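Local coordinates for ripening-associated protein (Musa acuminata, PDB 4PIT), which binds mannose-containing glycans as a jacalin-related lectin, here holding dimannose in each of two neighbouring pockets at one end of its beta-prism, at residues S16-G21 against K130-I135; V29-F32 against V36-G39; V87-L92 against T110-P115. The protein carries 1 engineered substitution. All coordinates share one frame; numbering follows the deposited sequence.

Contact 1: S16-G21 against K130-I135; sequences SAFDMG and KFLDAI. With MAN (alpha-D-mannopyranose), chain F.
Phe18 and Leu132 meet through CE2 of the ring and CD1 of the leucine, 4.0 Å apart, their side chains crossing at about a right angle. The same ring atom, CE2, lies 4.0 Å from the carbonyl O of Ala134, so one corner of the ring touches both a methyl and a peptide oxygen. With chi1 at 67°, Phe18 CG sits between its own backbone N and carbonyl carbon, which sends the ring inward from edge strand 16-19; the ring also stacks with Tyr55. Strands 16-19 and 134-140 belong to one four-stranded antiparallel sheet, separated by strand 118-128, and that sheet is one wall of the jacalin-type beta-prism. On either side of Leu132 in the sequence, the same loop binds mannose. Phe131 N donates to O6 of the chain F mannose (2.9 Å, 165°), and Lys130 N to its O5 (3.1 Å). Asp133 takes two hydroxyls on separate carboxylate oxygens: O6 of that mannose donates to OD1 at 2.7 Å, and its O4 to OD2 at 2.6 Å. Behind this first shell, Lys130 CG lies over the centre of the Phe131 ring, 3.9 Å above its plane, while Asp133 and Ala134 form a classic beta bulge opposite Arg127.

Contact 2: V29-F32 against V36-G39; sequences VKIF and VVDG. With MAN (alpha-D-mannopyranose), chain G.
Phe32 and Gly39 form an antiparallel hydrogen-bonded pair, CA to CA 5.2 Å, at the end of the hairpin joining strands 25-33 and 37-46. Phe32 N donates to Gly39 O at 2.9 Å and 168°; the return bond from Gly39 N to Phe32 O is weak. Phe32 O is also met by Asp38 N at 2.8 Å, the donor tilted 27° from the carbonyl plane, so one oxygen accepts two successive amides and Asp38 with Gly39 makes a classic beta bulge. Gly39 O lies at the edge of the Phe32 ring, near its plane, 3.8 Å from CD1. On the hydrophobic side, Ile31 CG2 touches Val37 CG1 at 4.0 Å; each of these methyls is anti to its own backbone N. Asp38 CG, at chi1 -69°, lies beside its backbone N and carries the carboxylate to the chain G mannose. O6 of that sugar donates to Asp38 OD1, its O4 donates to OD2 (2.6 Å), and Val36 N donates to the same O6 (3.0 Å). Asp35 N and Gly60 N also hydrogen-bond to mannose. O6 thus gives its proton to a carboxylate while accepting from a backbone amide, a pairing that should fix the rotation of this hydroxyl.

Contact 3: V87-L92 against T110-P115; sequences VVLGKL and TPFSLP
A chi1 of 71° places Phe112 CG between its own backbone N and carbonyl carbon and so points the ring inward from strand 110-116, where Leu89 and Leu92 meet its far end. In Leu92, CG lies anti to the backbone N (179°), and its CD1 arrives at the ring edge, near the ring plane, 4.1 Å from Phe112 CZ. Leu89 crosses the phenylalanine at about a right angle; its CD2 is 3.4 Å from Phe112 CE1 and 3.7 Å from CZ, a snug fit of one methyl against two adjacent ring carbons. The two leucines flank a corner at Gly90, which with Lys91 faces Glu79 as a classic beta bulge. Strands 86-96 and 110-116 share an antiparallel sheet of the beta-prism, with strand 73-83 between them. Phe112 also stacks with Trp10 of its own chain, and Ile135 packs on both leucines. On the edge strand, Ser113 O accepts from Trp10 NE1 of the second subunit. Across the two segments the closest side-chain contacts are carbon to carbon, the backbone O of Lys91 lying farther from the ring, so the contact is probably held by dispersion and exclusion of water.

How the contacts relate
From the N terminus, the chain passes 16-21 first, and its partner 130-135 arrives only near the end, so contact 1 closes a long loop that encloses the other two. Within it, contact 2 closes a short hairpin at 29-32 and 36-39, and contact 3 then closes 87-92 on 110-115; these two stand in series. Each contact belongs to a different four-stranded sheet, and near the sugar-binding end the three are joined through Leu132, Val37 and Leu89. There Leu132 N lies 2.9 Å from Val37 O, Leu132 O 3.0 Å from Leu89 N, and Val37 N 2.9 Å from Leu89 O, probable hydrogen bonds that close a three-way backbone ring.

Contact 1: S16-G21 against K130-I135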
loop_
_atom_site.group_PDB
_atom_site.type_symbol
_atom_site.label_atom_id
_atom_site.label_comp_id
_atom_site.label_asym_id
_atom_site.label_seq_id
_atom_site.Cartn_x
_atom_site.Cartn_y
_atom_site.Cartn_z
ATOM N N SER B 16 -0.065 21.378 3.430
ATOM C CA SER B 16 -1.414 21.539 2.890
ATOM C C SER B 16 -1.738 20.351 1.992
ATOM O O SER B 16 -0.884 19.922 1.210
ATOM C CB SER B 16 -1.540 22.834 2.086
ATOM O OG SER B 16 -1.212 23.965 2.892
ATOM N N ALA B 17 -2.953 19.843 2.081
ATOM C CA ALA B 17 -3.321 18.708 1.229
ATOM C C ALA B 17 -3.419 19.099 -0.218
ATOM O O ALA B 17 -3.863 20.201 -0.562
ATOM C CB ALA B 17 -4.672 18.155 1.665
ATOM N N PHE B 18 -3.048 18.178 -1.061
ATOM C CA PHE B 18 -3.234 18.295 -2.501
ATOM C C PHE B 18 -3.860 17.009 -3.026
ATOM O O PHE B 18 -3.709 15.937 -2.427
ATOM C CB PHE B 18 -1.928 18.597 -3.245
ATOM C CG PHE B 18 -0.914 17.480 -3.220
ATOM C CD1 PHE B 18 -0.912 16.497 -4.205
ATOM C CD2 PHE B 18 0.111 17.477 -2.282
ATOM C CE1 PHE B 18 0.077 15.507 -4.226
ATOM C CE2 PHE B 18 1.091 16.481 -2.292
ATOM C CZ PHE B 18 1.081 15.509 -3.269
ATOM N N ASP B 19 -4.528 17.104 -4.181
ATOM C CA ASP B 19 -5.194 15.945 -4.758
ATOM C C ASP B 19 -5.384 16.203 -6.247
ATOM O O ASP B 19 -6.229 17.022 -6.642
ATOM C CB ASP B 19 -6.531 15.708 -4.026
ATOM C CG ASP B 19 -7.266 14.445 -4.446
ATOM O OD1 ASP B 19 -6.822 13.794 -5.406
ATOM O OD2 ASP B 19 -8.337 14.159 -3.860
ATOM N N MET B 20 -4.609 15.487 -7.075
ATOM C CA MET B 20 -4.635 15.607 -8.545
ATOM C C MET B 20 -5.895 14.975 -9.132
ATOM O O MET B 20 -6.327 15.338 -10.223
ATOM C CB MET B 20 -3.394 14.845 -9.021
ATOM C CG MET B 20 -2.894 15.143 -10.342
ATOM S SD MET B 20 -1.535 13.920 -10.486
ATOM C CE MET B 20 -1.751 13.588 -12.224
ATOM N N GLY B 21 -6.436 13.973 -8.453
ATOM C CA GLY B 21 -7.531 13.198 -9.002
ATOM C C GLY B 21 -6.977 12.103 -9.899
ATOM O O GLY B 21 -5.779 12.044 -10.187
ATOM N N LYS B 130 7.141 22.983 3.210
ATOM C CA LYS B 130 8.519 23.221 2.802
ATOM C C LYS B 130 9.098 21.970 2.127
ATOM O O LYS B 130 9.955 22.069 1.236
ATOM C CB LYS B 130 9.358 23.611 4.022
ATOM C CG LYS B 130 10.785 24.010 3.659
ATOM C CD LYS B 130 11.551 24.457 4.919
ATOM C CE LYS B 130 13.029 24.633 4.608
ATOM N NZ LYS B 130 13.263 25.789 3.705
ATOM N N PHE B 131 8.667 20.782 2.600
ATOM C CA PHE B 131 9.077 19.503 2.039
ATOM C C PHE B 131 7.815 18.739 1.619
ATOM O O PHE B 131 6.693 19.250 1.723
ATOM C CB PHE B 131 9.905 18.696 3.068
ATOM C CG PHE B 131 11.040 19.509 3.686
ATOM C CD1 PHE B 131 12.077 19.994 2.897
ATOM C CD2 PHE B 131 11.055 19.789 5.055
ATOM C CE1 PHE B 131 13.107 20.774 3.453
ATOM C CE2 PHE B 131 12.115 20.531 5.621
ATOM C CZ PHE B 131 13.126 21.022 4.811
ATOM N N LEU B 132 8.008 17.517 1.112
ATOM C CA LEU B 132 6.875 16.703 0.743
ATOM C C LEU B 132 6.440 15.912 1.983
ATOM O O LEU B 132 7.000 14.845 2.277
ATOM C CB LEU B 132 7.222 15.788 -0.428
ATOM C CG LEU B 132 6.013 15.141 -1.102
ATOM C CD1 LEU B 132 5.024 16.168 -1.655
ATOM C CD2 LEU B 132 6.491 14.246 -2.220
ATOM N N ASP B 133 5.428 16.445 2.693
ATOM C CA ASP B 133 4.941 15.810 3.913
ATOM C C ASP B 133 4.395 14.432 3.695
ATOM O O ASP B 133 4.643 13.547 4.517
ATOM C CB ASP B 133 3.839 16.661 4.547
ATOM C CG ASP B 133 4.349 18.019 4.986
ATOM O OD1 ASP B 133 4.664 18.857 4.093
ATOM O OD2 ASP B 133 4.514 18.224 6.217
ATOM N N ALA B 134 3.623 14.236 2.602
ATOM C CA ALA B 134 2.994 12.920 2.416
ATOM C C ALA B 134 2.634 12.703 0.967
ATOM O O ALA B 134 2.440 13.658 0.214
ATOM C CB ALA B 134 1.740 12.817 3.277
ATOM N N ILE B 135 2.519 11.434 0.591
ATOM C CA ILE B 135 2.099 11.083 -0.776
ATOM C C ILE B 135 1.245 9.827 -0.739
ATOM O O ILE B 135 1.504 8.906 0.025
ATOM C CB ILE B 135 3.329 10.940 -1.721
ATOM C CG1 ILE B 135 2.865 10.923 -3.202
ATOM C CG2 ILE B 135 4.185 9.712 -1.359
ATOM C CD1 ILE B 135 4.047 11.089 -4.264
HETATM C C1 MAN F . 7.036 23.770 6.982
HETATM C C2 MAN F . 5.528 23.971 7.051
HETATM C C3 MAN F . 4.859 22.761 7.700
HETATM C C4 MAN F . 5.264 21.475 6.980
HETATM C C5 MAN F . 6.784 21.373 6.893
HETATM C C6 MAN F . 7.257 20.200 6.073
HETATM O O2 MAN F . 5.049 24.127 5.714
HETATM O O3 MAN F . 3.445 22.904 7.708
HETATM O O4 MAN F . 4.786 20.351 7.717
HETATM O O5 MAN F . 7.341 22.554 6.279
HETATM O O6 MAN F . 6.809 20.316 4.718
#

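Contact 2: V29-F32 against V36-G39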
loop_
_atom_site.group_PDB
_atom_site.type_symbol
_atom_site.label_atom_id
_atom_site.label_comp_id
_atom_site.label_asym_id
_atom_site.label_seq_id
_atom_site.Cartn_x
_atom_site.Cartn_y
_atom_site.Cartn_z
ATOM N N VAL B 29 7.290 12.418 -13.787
ATOM C CA VAL B 29 7.342 12.808 -12.396
ATOM C C VAL B 29 8.754 13.308 -12.141
ATOM O O VAL B 29 9.698 12.581 -12.417
ATOM C CB VAL B 29 6.952 11.625 -11.464
ATOM C CG1 VAL B 29 7.162 11.976 -9.990
ATOM C CG2 VAL B 29 5.490 11.190 -11.698
ATOM N N LYS B 30 8.903 14.492 -11.555
ATOM C CA LYS B 30 10.217 15.032 -11.230
ATOM C C LYS B 30 10.268 15.125 -9.738
ATOM O O LYS B 30 9.473 15.869 -9.147
ATOM C CB LYS B 30 10.401 16.409 -11.899
ATOM C CG LYS B 30 11.791 16.994 -11.758
ATOM C CD LYS B 30 11.898 18.335 -12.501
ATOM C CE LYS B 30 11.984 18.217 -14.007
ATOM N NZ LYS B 30 11.956 19.575 -14.637
ATOM N N ILE B 31 11.147 14.332 -9.112
ATOM C CA ILE B 31 11.266 14.320 -7.658
ATOM C C ILE B 31 12.430 15.217 -7.261
ATOM O O ILE B 31 13.551 14.985 -7.719
ATOM C CB ILE B 31 11.475 12.867 -7.151
ATOM C CG1 ILE B 31 10.243 11.964 -7.520
ATOM C CG2 ILE B 31 11.752 12.848 -5.614
ATOM C CD1 ILE B 31 10.476 10.396 -7.391
ATOM N N PHE B 32 12.188 16.209 -6.371
ATOM C CA PHE B 32 13.240 17.121 -5.879
ATOM C C PHE B 32 13.655 16.645 -4.535
ATOM O O PHE B 32 12.800 16.469 -3.655
ATOM C CB PHE B 32 12.749 18.564 -5.787
ATOM C CG PHE B 32 12.387 19.145 -7.132
ATOM C CD1 PHE B 32 11.129 18.922 -7.683
ATOM C CD2 PHE B 32 13.275 19.986 -7.798
ATOM C CE1 PHE B 32 10.767 19.518 -8.902
ATOM C CE2 PHE B 32 12.914 20.590 -9.016
ATOM C CZ PHE B 32 11.674 20.319 -9.569
ATOM N N VAL B 36 16.076 15.152 2.284
ATOM C CA VAL B 36 14.736 14.553 2.242
ATOM C C VAL B 36 14.101 14.808 0.887
ATOM O O VAL B 36 14.746 15.379 -0.001
ATOM C CB VAL B 36 13.828 15.089 3.390
ATOM C CG1 VAL B 36 14.407 14.740 4.762
ATOM C CG2 VAL B 36 13.563 16.591 3.273
ATOM N N VAL B 37 12.827 14.430 0.733
ATOM C CA VAL B 37 12.107 14.736 -0.504
ATOM C C VAL B 37 11.487 16.104 -0.310
ATOM O O VAL B 37 10.610 16.288 0.544
ATOM C CB VAL B 37 11.061 13.644 -0.823
ATOM C CG1 VAL B 37 10.311 13.993 -2.114
ATOM C CG2 VAL B 37 11.733 12.275 -0.972
ATOM N N ASP B 38 11.987 17.095 -1.073
ATOM C CA ASP B 38 11.504 18.462 -0.973
ATOM C C ASP B 38 10.173 18.647 -1.655
ATOM O O ASP B 38 9.368 19.442 -1.224
ATOM C CB ASP B 38 12.529 19.392 -1.640
ATOM C CG ASP B 38 13.813 19.458 -0.826
ATOM O OD1 ASP B 38 14.668 18.537 -0.978
ATOM O OD2 ASP B 38 13.928 20.374 0.019
ATOM N N GLY B 39 9.966 17.974 -2.776
ATOM C CA GLY B 39 8.741 18.205 -3.500
ATOM C C GLY B 39 8.723 17.406 -4.764
ATOM O O GLY B 39 9.649 16.631 -5.043
HETATM C C1 MAN G . 19.885 19.730 1.543
HETATM C C2 MAN G . 19.830 20.449 0.200
HETATM C C3 MAN G . 18.582 21.328 0.101
HETATM C C4 MAN G . 17.311 20.549 0.441
HETATM C C5 MAN G . 17.449 19.854 1.795
HETATM C C6 MAN G . 16.282 18.938 2.119
HETATM O O2 MAN G . 19.860 19.473 -0.830
HETATM O O3 MAN G . 18.456 21.895 -1.197
HETATM O O4 MAN G . 16.234 21.470 0.494
HETATM O O5 MAN G . 18.640 19.045 1.804
HETATM O O6 MAN G . 16.136 17.889 1.154
#

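Contact 3: V87-L92 against T110-P115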
loop_
_atom_site.group_PDB
_atom_site.type_symbol
_atom_site.label_atom_id
_atom_site.label_comp_id
_atom_site.label_asym_id
_atom_site.label_seq_id
_atom_site.Cartn_x
_atom_site.Cartn_y
_atom_site.Cartn_z
ATOM N N VAL B 87 7.331 15.493 10.087
ATOM C CA VAL B 87 7.229 14.107 9.642
ATOM C C VAL B 87 7.033 14.202 8.140
ATOM O O VAL B 87 5.959 14.626 7.689
ATOM C CB VAL B 87 6.072 13.371 10.366
ATOM C CG1 VAL B 87 5.896 11.956 9.791
ATOM C CG2 VAL B 87 6.346 13.303 11.872
ATOM N N VAL B 88 8.054 13.828 7.370
ATOM C CA VAL B 88 7.999 13.994 5.911
ATOM C C VAL B 88 8.536 12.769 5.190
ATOM O O VAL B 88 8.982 11.803 5.821
ATOM C CB VAL B 88 8.843 15.251 5.505
ATOM C CG1 VAL B 88 8.318 16.537 6.164
ATOM C CG2 VAL B 88 10.339 15.040 5.805
ATOM N N LEU B 89 8.492 12.796 3.855
ATOM C CA LEU B 89 9.104 11.719 3.097
ATOM C C LEU B 89 10.599 11.951 3.104
ATOM O O LEU B 89 11.082 12.964 2.572
ATOM C CB LEU B 89 8.554 11.692 1.660
ATOM C CG LEU B 89 7.106 11.228 1.551
ATOM C CD1 LEU B 89 6.533 11.717 0.272
ATOM C CD2 LEU B 89 7.008 9.683 1.674
ATOM N N GLY B 90 11.337 11.050 3.749
ATOM C CA GLY B 90 12.798 11.117 3.745
ATOM C C GLY B 90 13.421 10.546 2.481
ATOM O O GLY B 90 14.508 10.963 2.059
ATOM N N LYS B 91 12.728 9.553 1.882
ATOM C CA LYS B 91 13.126 8.869 0.652
ATOM C C LYS B 91 11.883 8.518 -0.125
ATOM O O LYS B 91 10.882 8.149 0.495
ATOM C CB LYS B 91 13.916 7.585 0.947
ATOM C CG LYS B 91 15.183 7.781 1.736
ATOM C CD LYS B 91 16.011 6.525 1.765
ATOM C CE LYS B 91 17.254 6.790 2.559
ATOM N NZ LYS B 91 18.092 5.552 2.676
ATOM N N LEU B 92 11.973 8.554 -1.453
ATOM C CA LEU B 92 10.845 8.179 -2.313
ATOM C C LEU B 92 11.360 7.612 -3.622
ATOM O O LEU B 92 12.177 8.222 -4.306
ATOM C CB LEU B 92 9.947 9.400 -2.573
ATOM C CG LEU B 92 8.721 9.186 -3.496
ATOM C CD1 LEU B 92 7.707 8.263 -2.833
ATOM C CD2 LEU B 92 8.040 10.510 -3.780
ATOM N N THR B 110 10.808 5.305 8.906
ATOM C CA THR B 110 9.887 4.170 8.899
ATOM C C THR B 110 9.654 3.799 7.458
ATOM O O THR B 110 9.063 4.610 6.735
ATOM C CB THR B 110 8.569 4.520 9.602
ATOM O OG1 THR B 110 8.846 4.977 10.934
ATOM C CG2 THR B 110 7.609 3.321 9.669
ATOM N N PRO B 111 10.099 2.629 6.980
ATOM C CA PRO B 111 9.853 2.309 5.578
ATOM C C PRO B 111 8.390 2.080 5.235
ATOM O O PRO B 111 7.597 1.654 6.059
ATOM C CB PRO B 111 10.618 1.003 5.351
ATOM C CG PRO B 111 10.880 0.450 6.673
ATOM C CD PRO B 111 10.875 1.574 7.674
ATOM N N PHE B 112 8.054 2.321 3.971
ATOM C CA PHE B 112 6.765 1.946 3.423
ATOM C C PHE B 112 7.008 1.389 2.039
ATOM O O PHE B 112 8.005 1.737 1.382
ATOM C CB PHE B 112 5.751 3.094 3.396
ATOM C CG PHE B 112 6.040 4.170 2.380
ATOM C CD1 PHE B 112 6.860 5.243 2.698
ATOM C CD2 PHE B 112 5.453 4.132 1.117
ATOM C CE1 PHE B 112 7.145 6.237 1.745
ATOM C CE2 PHE B 112 5.728 5.130 0.168
ATOM C CZ PHE B 112 6.541 6.188 0.495
ATOM N N SER B 113 6.099 0.555 1.583
ATOM C CA SER B 113 6.223 -0.024 0.261
ATOM C C SER B 113 4.889 -0.354 -0.311
ATOM O O SER B 113 4.013 -0.895 0.405
ATOM C CB SER B 113 7.081 -1.283 0.297
ATOM O OG SER B 113 6.589 -2.225 1.242
ATOM N N LEU B 114 4.735 -0.063 -1.620
ATOM C CA LEU B 114 3.538 -0.380 -2.332
ATOM C C LEU B 114 3.837 -1.203 -3.569
ATOM O O LEU B 114 3.900 -0.665 -4.681
ATOM C CB LEU B 114 2.716 0.881 -2.674
ATOM C CG LEU B 114 1.396 0.615 -3.358
ATOM C CD1 LEU B 114 0.393 -0.031 -2.390
ATOM C CD2 LEU B 114 0.842 1.910 -3.942
ATOM N N PRO B 115 4.031 -2.530 -3.406
ATOM C CA PRO B 115 4.115 -3.393 -4.590
ATOM C C PRO B 115 2.709 -3.576 -5.152
ATOM O O PRO B 115 1.770 -3.675 -4.380
ATOM C CB PRO B 115 4.699 -4.702 -4.046
ATOM C CG PRO B 115 4.586 -4.640 -2.603
ATOM C CD PRO B 115 4.002 -3.329 -2.158
#